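Local structure of endo-beta-1,4-glucanase (Ampullaria crossean, 5XBU) at residues N77-F90 with W155-P168. The protein probably hydrolyses internal beta-1,4-glucosidic bonds of cellulose. Numbering follows the deposited sequence.
Sequences NCGKCVRLTPTGGF and WDNPEVTWEEVPCP
Strands 81-86 and 160-165 pair antiparallel within the double-psi beta-barrel expected of this family, their axes 161° apart, and the Cys81-Cys167 disulfide clamps one end. Thr85 and Thr161 exchange two backbone bonds, Thr85 N to Thr161 O at 3.0 Å and Thr161 N to Thr85 O at 2.9 Å. Val82, Leu84 and Trp162 share one face: Leu84 CD2 lies 3.6 Å from Trp162 CB, while Val82 CG1 meets the indole edge. At the other end of the pair, Thr87 OG1 donates to the anti lone pair of Glu159 OE2 (2.7 Å) and accepts from Gly89 N, an ST turn; Leu8 N also donates to that oxygen, and Tyr137 hydrogen-bonds to OE1. At the disulfide end, Lys80 bends at chi2 (-71°) and chi4 (69°), which brings NZ to the syn side of Glu164 OE1, somewhat out of the carboxylate plane, at 3.0 Å and to Asn77 OD1 at 2.9 Å. A methionine in place of Lys80 would probably leave the Glu164 carboxylate without this countercharge and Asn77 OD1 without this donor. Tyr64 OH hydrogen-bonds to Glu164 OE2 and Tyr64 O accepts from Asn77 ND2; disulfide and ion pair thus reinforce one end, a carboxylate held by several hydrogen bonds the other.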
ATOM      1  N   ASN A  77       8.913   2.382  -7.417  1.00  9.66           N
ATOM      2  CA  ASN A  77       7.551   2.885  -7.360  1.00  9.62           C
ATOM      3  C   ASN A  77       7.308   3.926  -6.276  1.00  9.69           C
ATOM      4  O   ASN A  77       6.158   4.305  -6.035  1.00  9.78           O
ATOM      5  CB  ASN A  77       6.550   1.737  -7.339  1.00  9.91           C
ATOM      6  CG  ASN A  77       6.425   1.090  -8.717  1.00 10.44           C
ATOM      7  OD1 ASN A  77       6.490   1.779  -9.749  1.00 11.31           O
ATOM      8  ND2 ASN A  77       6.253  -0.229  -8.737  1.00 10.84           N
ATOM      9  N   CYS A  78       8.376   4.495  -5.707  1.00  9.78           N
ATOM     10  CA  CYS A  78       8.211   5.683  -4.874  1.00  9.92           C
ATOM     11  C   CYS A  78       7.491   6.759  -5.663  1.00  9.75           C
ATOM     12  O   CYS A  78       7.811   7.024  -6.824  1.00 10.34           O
ATOM     13  CB  CYS A  78       9.569   6.218  -4.420  1.00 10.31           C
ATOM     14  SG  CYS A  78      10.313   5.385  -3.040  1.00  9.94           S
ATOM     15  N   GLY A  79       6.531   7.417  -5.000  1.00  9.81           N
ATOM     16  CA  GLY A  79       5.811   8.500  -5.606  1.00 10.52           C
ATOM     17  C   GLY A  79       4.695   8.104  -6.536  1.00 11.28           C
ATOM     18  O   GLY A  79       3.967   8.987  -7.017  1.00 12.63           O
ATOM     19  N   LYS A  80       4.495   6.812  -6.785  1.00 10.57           N
ATOM     20  CA  LYS A  80       3.308   6.381  -7.525  1.00 10.39           C
ATOM     21  C   LYS A  80       2.090   6.520  -6.640  1.00  9.19           C
ATOM     22  O   LYS A  80       2.185   6.468  -5.422  1.00  9.85           O
ATOM     23  CB  LYS A  80       3.413   4.899  -7.944  1.00 12.61           C
ATOM     24  CG  LYS A  80       4.512   4.580  -8.933  1.00 15.80           C
ATOM     25  CD  LYS A  80       4.154   5.146 -10.296  1.00 19.00           C
ATOM     26  CE  LYS A  80       5.057   4.583 -11.385  1.00 21.31           C
ATOM     27  NZ  LYS A  80       4.834   3.107 -11.664  1.00 22.57           N
ATOM     28  N   CYS A  81       0.936   6.682  -7.267  1.00  9.10           N
ATOM     29  CA  CYS A  81      -0.329   6.665  -6.556  1.00  9.33           C
ATOM     30  C   CYS A  81      -1.160   5.463  -6.985  1.00  9.51           C
ATOM     31  O   CYS A  81      -1.128   5.019  -8.141  1.00 10.37           O
ATOM     32  CB  CYS A  81      -1.118   7.955  -6.789  1.00 10.10           C
ATOM     33  SG  CYS A  81      -0.386   9.342  -5.865  1.00 10.59           S
ATOM     34  N   VAL A  82      -1.903   4.935  -6.021  1.00  9.08           N
ATOM     35  CA  VAL A  82      -2.778   3.798  -6.227  1.00  9.15           C
ATOM     36  C   VAL A  82      -4.175   4.160  -5.720  1.00  9.23           C
ATOM     37  O   VAL A  82      -4.324   4.734  -4.636  1.00 10.32           O
ATOM     38  CB  VAL A  82      -2.252   2.506  -5.559  1.00  9.17           C
ATOM     39  CG1 VAL A  82      -0.964   2.043  -6.245  1.00  9.55           C
ATOM     40  CG2 VAL A  82      -2.083   2.620  -4.077  1.00  9.77           C
ATOM     41  N   ARG A  83      -5.189   3.826  -6.508  0.51  9.16           N
ATOM     42  CA  ARG A  83      -6.570   3.948  -6.069  0.51  9.46           C
ATOM     43  C   ARG A  83      -6.982   2.598  -5.521  0.51  8.91           C
ATOM     44  O   ARG A  83      -6.822   1.573  -6.199  0.51  8.95           O
ATOM     45  CB  ARG A  83      -7.491   4.340  -7.219  0.51 10.62           C
ATOM     46  CG  ARG A  83      -8.954   4.400  -6.777  0.51 12.03           C
ATOM     47  CD  ARG A  83      -9.900   4.886  -7.843  0.51 13.72           C
ATOM     48  NE  ARG A  83      -9.634   6.274  -8.212  0.51 15.81           N
ATOM     49  CZ  ARG A  83      -9.214   6.653  -9.409  0.51 17.20           C
ATOM     50  NH1 ARG A  83      -9.015   5.745 -10.355  0.51 17.82           N
ATOM     51  NH2 ARG A  83      -9.008   7.938  -9.661  0.51 17.90           N
ATOM     52  N   LEU A  84      -7.474   2.602  -4.287  1.00  8.70           N
ATOM     53  CA  LEU A  84      -7.910   1.409  -3.590  1.00  8.65           C
ATOM     54  C   LEU A  84      -9.417   1.488  -3.373  1.00  9.14           C
ATOM     55  O   LEU A  84      -9.908   2.458  -2.780  1.00  9.49           O
ATOM     56  CB  LEU A  84      -7.189   1.247  -2.265  1.00  8.68           C
ATOM     57  CG  LEU A  84      -5.656   1.303  -2.341  1.00  8.82           C
ATOM     58  CD1 LEU A  84      -5.061   0.977  -0.992  1.00  9.35           C
ATOM     59  CD2 LEU A  84      -5.125   0.334  -3.396  1.00  9.15           C
ATOM     60  N   THR A  85     -10.149   0.498  -3.873  1.00  9.18           N
ATOM     61  CA  THR A  85     -11.603   0.468  -3.778  1.00  9.68           C
ATOM     62  C   THR A  85     -12.030  -0.739  -2.969  1.00  9.57           C
ATOM     63  O   THR A  85     -11.795  -1.875  -3.403  1.00  9.45           O
ATOM     64  CB  THR A  85     -12.248   0.407  -5.156  1.00 10.76           C
ATOM     65  OG1 THR A  85     -11.787   1.472  -5.978  1.00 11.01           O
ATOM     66  CG2 THR A  85     -13.761   0.502  -5.061  1.00 12.11           C
ATOM     67  N   PRO A  86     -12.647  -0.559  -1.801  1.00  9.74           N
ATOM     68  CA  PRO A  86     -13.097  -1.728  -1.040  1.00 10.06           C
ATOM     69  C   PRO A  86     -14.064  -2.587  -1.843  1.00  9.75           C
ATOM     70  O   PRO A  86     -14.939  -2.076  -2.546  1.00 10.53           O
ATOM     71  CB  PRO A  86     -13.803  -1.127   0.185  1.00 10.75           C
ATOM     72  CG  PRO A  86     -13.122   0.235   0.334  1.00 10.97           C
ATOM     73  CD  PRO A  86     -12.919   0.705  -1.077  1.00 10.37           C
ATOM     74  N   THR A  87     -13.946  -3.907  -1.659  1.00 10.02           N
ATOM     75  CA  THR A  87     -14.905  -4.857  -2.222  1.00 10.47           C
ATOM     76  C   THR A  87     -16.041  -5.178  -1.247  1.00 10.90           C
ATOM     77  O   THR A  87     -17.046  -5.760  -1.663  1.00 11.94           O
ATOM     78  CB  THR A  87     -14.184  -6.173  -2.532  1.00 10.43           C
ATOM     79  OG1 THR A  87     -13.674  -6.650  -1.283  1.00 10.52           O
ATOM     80  CG2 THR A  87     -13.094  -5.995  -3.571  1.00 10.88           C
ATOM     81  N   GLY A  88     -15.869  -4.881   0.031  1.00 10.92           N
ATOM     82  CA  GLY A  88     -16.692  -5.427   1.093  1.00 11.88           C
ATOM     83  C   GLY A  88     -16.077  -6.604   1.807  1.00 12.16           C
ATOM     84  O   GLY A  88     -16.601  -7.050   2.829  1.00 14.34           O
ATOM     85  N   GLY A  89     -15.001  -7.144   1.257  1.00 11.19           N
ATOM     86  CA  GLY A  89     -14.331  -8.275   1.842  1.00 11.54           C
ATOM     87  C   GLY A  89     -13.268  -7.891   2.848  1.00 10.85           C
ATOM     88  O   GLY A  89     -12.920  -6.720   3.022  1.00 10.74           O
ATOM     89  N   PHE A  90     -12.725  -8.925   3.480  1.00 11.13           N
ATOM     90  CA  PHE A  90     -11.667  -8.844   4.479  1.00 11.29           C
ATOM     91  C   PHE A  90     -11.227 -10.271   4.773  1.00 11.89           C
ATOM     92  O   PHE A  90     -11.930 -11.233   4.446  1.00 12.74           O
ATOM     93  CB  PHE A  90     -12.124  -8.110   5.749  1.00 11.67           C
ATOM     94  CG  PHE A  90     -13.310  -8.758   6.398  1.00 12.42           C
ATOM     95  CD1 PHE A  90     -14.585  -8.455   5.963  1.00 12.88           C
ATOM     96  CD2 PHE A  90     -13.132  -9.688   7.402  1.00 13.49           C
ATOM     97  CE1 PHE A  90     -15.689  -9.052   6.561  1.00 13.99           C
ATOM     98  CE2 PHE A  90     -14.238 -10.304   7.997  1.00 14.47           C
ATOM     99  CZ  PHE A  90     -15.500  -9.970   7.577  1.00 14.91           C
ATOM    100  N   TRP A 155     -11.746   1.996   7.848  1.00 12.81           N
ATOM    101  CA  TRP A 155     -11.191   0.831   7.173  1.00 12.17           C
ATOM    102  C   TRP A 155     -10.472  -0.029   8.203  1.00 12.47           C
ATOM    103  O   TRP A 155      -9.498   0.423   8.825  1.00 14.39           O
ATOM    104  CB  TRP A 155     -10.207   1.263   6.092  1.00 11.77           C
ATOM    105  CG  TRP A 155     -10.816   1.768   4.824  1.00 11.03           C
ATOM    106  CD1 TRP A 155     -12.114   2.152   4.623  1.00 11.42           C
ATOM    107  CD2 TRP A 155     -10.148   1.947   3.566  1.00 10.66           C
ATOM    108  NE1 TRP A 155     -12.300   2.557   3.323  1.00 11.09           N
ATOM    109  CE2 TRP A 155     -11.100   2.446   2.653  1.00 10.58           C
ATOM    110  CE3 TRP A 155      -8.842   1.701   3.120  1.00 11.28           C
ATOM    111  CZ2 TRP A 155     -10.790   2.716   1.321  1.00 11.00           C
ATOM    112  CZ3 TRP A 155      -8.542   1.954   1.805  1.00 11.46           C
ATOM    113  CH2 TRP A 155      -9.499   2.444   0.907  1.00 11.36           C
ATOM    114  N   ASP A 156     -10.948  -1.254   8.378  1.00 12.11           N
ATOM    115  CA  ASP A 156     -10.332  -2.263   9.229  1.00 12.16           C
ATOM    116  C   ASP A 156      -9.796  -3.359   8.302  1.00 11.47           C
ATOM    117  O   ASP A 156     -10.454  -4.364   8.022  1.00 11.65           O
ATOM    118  CB  ASP A 156     -11.332  -2.815  10.217  1.00 13.79           C
ATOM    119  CG  ASP A 156     -10.730  -3.848  11.141  1.00 15.96           C
ATOM    120  OD1 ASP A 156      -9.489  -4.019  11.172  1.00 16.97           O
ATOM    121  OD2 ASP A 156     -11.516  -4.499  11.841  1.00 17.46           O
ATOM    122  N   ASN A 157      -8.580  -3.135   7.809  1.00 11.24           N
ATOM    123  CA  ASN A 157      -7.905  -4.043   6.896  1.00 11.20           C
ATOM    124  C   ASN A 157      -8.795  -4.521   5.741  1.00 10.38           C
ATOM    125  O   ASN A 157      -8.840  -5.718   5.451  1.00 10.96           O
ATOM    126  CB  ASN A 157      -7.322  -5.240   7.632  1.00 11.88           C
ATOM    127  CG  ASN A 157      -6.391  -4.893   8.744  1.00 12.98           C
ATOM    128  OD1 ASN A 157      -5.932  -3.765   8.871  1.00 12.51           O
ATOM    129  ND2 ASN A 157      -6.070  -5.902   9.565  1.00 14.56           N
ATOM    130  N   PRO A 158      -9.487  -3.621   5.051  1.00  9.95           N
ATOM    131  CA  PRO A 158     -10.382  -4.100   3.994  1.00  9.86           C
ATOM    132  C   PRO A 158      -9.616  -4.717   2.838  1.00  9.48           C
ATOM    133  O   PRO A 158      -8.511  -4.287   2.474  1.00  9.79           O
ATOM    134  CB  PRO A 158     -11.092  -2.829   3.527  1.00 10.62           C
ATOM    135  CG  PRO A 158     -10.104  -1.727   3.847  1.00 10.40           C
ATOM    136  CD  PRO A 158      -9.511  -2.156   5.144  1.00 10.40           C
ATOM    137  N   GLU A 159     -10.268  -5.680   2.204  1.00  9.55           N
ATOM    138  CA  GLU A 159      -9.915  -6.141   0.865  1.00  9.48           C
ATOM    139  C   GLU A 159     -10.288  -5.065  -0.145  1.00  9.04           C
ATOM    140  O   GLU A 159     -11.366  -4.459  -0.053  1.00  9.58           O
ATOM    141  CB  GLU A 159     -10.723  -7.420   0.580  1.00  9.76           C
ATOM    142  CG  GLU A 159     -10.437  -8.086  -0.749  1.00  9.86           C
ATOM    143  CD  GLU A 159     -11.346  -9.303  -0.940  1.00 10.00           C
ATOM    144  OE1 GLU A 159     -10.832 -10.442  -1.048  1.00 10.00           O
ATOM    145  OE2 GLU A 159     -12.582  -9.102  -0.988  1.00 10.40           O
ATOM    146  N   VAL A 160      -9.406  -4.814  -1.116  1.00  8.75           N
ATOM    147  CA  VAL A 160      -9.651  -3.772  -2.099  1.00  8.91           C
ATOM    148  C   VAL A 160      -9.274  -4.290  -3.481  1.00  8.69           C
ATOM    149  O   VAL A 160      -8.477  -5.219  -3.618  1.00  9.24           O
ATOM    150  CB  VAL A 160      -8.841  -2.486  -1.794  1.00  9.24           C
ATOM    151  CG1 VAL A 160      -9.186  -1.952  -0.393  1.00  9.77           C
ATOM    152  CG2 VAL A 160      -7.328  -2.760  -1.874  1.00  9.50           C
ATOM    153  N   THR A 161      -9.819  -3.652  -4.510  1.00  8.75           N
ATOM    154  CA  THR A 161      -9.192  -3.688  -5.817  1.00  8.99           C
ATOM    155  C   THR A 161      -8.223  -2.512  -5.925  1.00  9.26           C
ATOM    156  O   THR A 161      -8.410  -1.481  -5.270  1.00 10.19           O
ATOM    157  CB  THR A 161     -10.195  -3.678  -6.970  1.00 10.35           C
ATOM    158  OG1 THR A 161     -11.011  -2.506  -6.923  1.00 11.36           O
ATOM    159  CG2 THR A 161     -11.064  -4.943  -6.949  1.00 11.60           C
ATOM    160  N   TRP A 162      -7.159  -2.687  -6.722  1.00  9.28           N
ATOM    161  CA  TRP A 162      -6.114  -1.677  -6.773  1.00  9.27           C
ATOM    162  C   TRP A 162      -5.739  -1.368  -8.213  1.00  9.27           C
ATOM    163  O   TRP A 162      -5.740  -2.243  -9.091  1.00  9.68           O
ATOM    164  CB  TRP A 162      -4.868  -2.108  -5.961  1.00  8.87           C
ATOM    165  CG  TRP A 162      -3.916  -3.036  -6.684  1.00  8.65           C
ATOM    166  CD1 TRP A 162      -3.982  -4.396  -6.865  1.00  8.99           C
ATOM    167  CD2 TRP A 162      -2.705  -2.623  -7.338  1.00  8.64           C
ATOM    168  NE1 TRP A 162      -2.918  -4.831  -7.597  1.00  8.95           N
ATOM    169  CE2 TRP A 162      -2.124  -3.763  -7.904  1.00  8.84           C
ATOM    170  CE3 TRP A 162      -2.063  -1.388  -7.499  1.00  9.14           C
ATOM    171  CZ2 TRP A 162      -0.926  -3.716  -8.593  1.00  9.77           C
ATOM    172  CZ3 TRP A 162      -0.885  -1.338  -8.164  1.00 10.24           C
ATOM    173  CH2 TRP A 162      -0.327  -2.503  -8.719  1.00 10.46           C
ATOM    174  N   GLU A 163      -5.397  -0.104  -8.462  0.66  9.85           N
ATOM    175  CA  GLU A 163      -4.790   0.261  -9.735  0.66 11.70           C
ATOM    176  C   GLU A 163      -3.936   1.488  -9.539  0.66 11.03           C
ATOM    177  O   GLU A 163      -4.192   2.303  -8.656  0.66 11.25           O
ATOM    178  CB  GLU A 163      -5.792   0.565 -10.853  0.66 14.00           C
ATOM    179  CG  GLU A 163      -6.759   1.664 -10.472  0.66 16.20           C
ATOM    180  CD  GLU A 163      -7.697   2.102 -11.599  0.66 18.82           C
ATOM    181  OE1 GLU A 163      -8.693   2.796 -11.313  0.66 19.95           O
ATOM    182  OE2 GLU A 163      -7.432   1.776 -12.760  0.66 20.22           O
ATOM    183  N   GLU A 164      -2.925   1.627 -10.375  1.00 11.69           N
ATOM    184  CA  GLU A 164      -2.126   2.851 -10.382  1.00 12.19           C
ATOM    185  C   GLU A 164      -2.905   3.947 -11.085  1.00 12.48           C
ATOM    186  O   GLU A 164      -3.579   3.707 -12.087  1.00 13.68           O
ATOM    187  CB  GLU A 164      -0.820   2.666 -11.122  1.00 14.08           C
ATOM    188  CG  GLU A 164       0.235   2.074 -10.288  1.00 14.99           C
ATOM    189  CD  GLU A 164       1.598   1.995 -10.974  1.00 15.60           C
ATOM    190  OE1 GLU A 164       1.888   2.695 -11.984  1.00 16.34           O
ATOM    191  OE2 GLU A 164       2.408   1.237 -10.440  1.00 15.98           O
ATOM    192  N   VAL A 165      -2.804   5.162 -10.563  1.00 12.20           N
ATOM    193  CA  VAL A 165      -3.477   6.321 -11.141  1.00 12.45           C
ATOM    194  C   VAL A 165      -2.524   7.501 -11.063  1.00 11.87           C
ATOM    195  O   VAL A 165      -1.635   7.540 -10.205  1.00 11.43           O
ATOM    196  CB  VAL A 165      -4.787   6.654 -10.377  1.00 14.11           C
ATOM    197  CG1 VAL A 165      -5.759   5.509 -10.449  1.00 15.67           C
ATOM    198  CG2 VAL A 165      -4.522   6.971  -8.902  1.00 14.56           C
ATOM    199  N   PRO A 166      -2.711   8.501 -11.913  1.00 12.59           N
ATOM    200  CA  PRO A 166      -1.962   9.744 -11.718  1.00 13.31           C
ATOM    201  C   PRO A 166      -2.225  10.309 -10.329  1.00 13.04           C
ATOM    202  O   PRO A 166      -3.348  10.293  -9.825  1.00 13.93           O
ATOM    203  CB  PRO A 166      -2.523  10.670 -12.803  1.00 14.83           C
ATOM    204  CG  PRO A 166      -3.131   9.773 -13.796  1.00 15.30           C
ATOM    205  CD  PRO A 166      -3.602   8.557 -13.082  1.00 13.84           C
ATOM    206  N   CYS A 167      -1.189  10.838  -9.693  1.00 12.37           N
ATOM    207  CA  CYS A 167      -1.388  11.411  -8.368  1.00 12.08           C
ATOM    208  C   CYS A 167      -2.190  12.703  -8.435  1.00 13.16           C
ATOM    209  O   CYS A 167      -2.000  13.515  -9.340  1.00 14.18           O
ATOM    210  CB  CYS A 167      -0.064  11.712  -7.665  1.00 11.96           C
ATOM    211  SG  CYS A 167       0.871  10.246  -7.185  1.00 11.65           S
ATOM    212  N   PRO A 168      -3.065  12.929  -7.465  1.00 13.68           N
ATOM    213  CA  PRO A 168      -3.676  14.239  -7.310  1.00 14.61           C
ATOM    214  C   PRO A 168      -2.587  15.301  -7.180  1.00 14.34           C
ATOM    215  O   PRO A 168      -1.478  15.040  -6.698  1.00 13.69           O
ATOM    216  CB  PRO A 168      -4.482  14.074  -6.021  1.00 15.92           C
ATOM    217  CG  PRO A 168      -4.799  12.551  -5.963  1.00 16.28           C
ATOM    218  CD  PRO A 168      -3.503  11.986  -6.421  1.00 15.24           C
TER
HETATM  219  O   HOH W   1       1.040   7.124 -10.127  1.00 13.62           O
HETATM  220  O   HOH W   2     -13.552  -4.299   1.675  1.00 11.00           O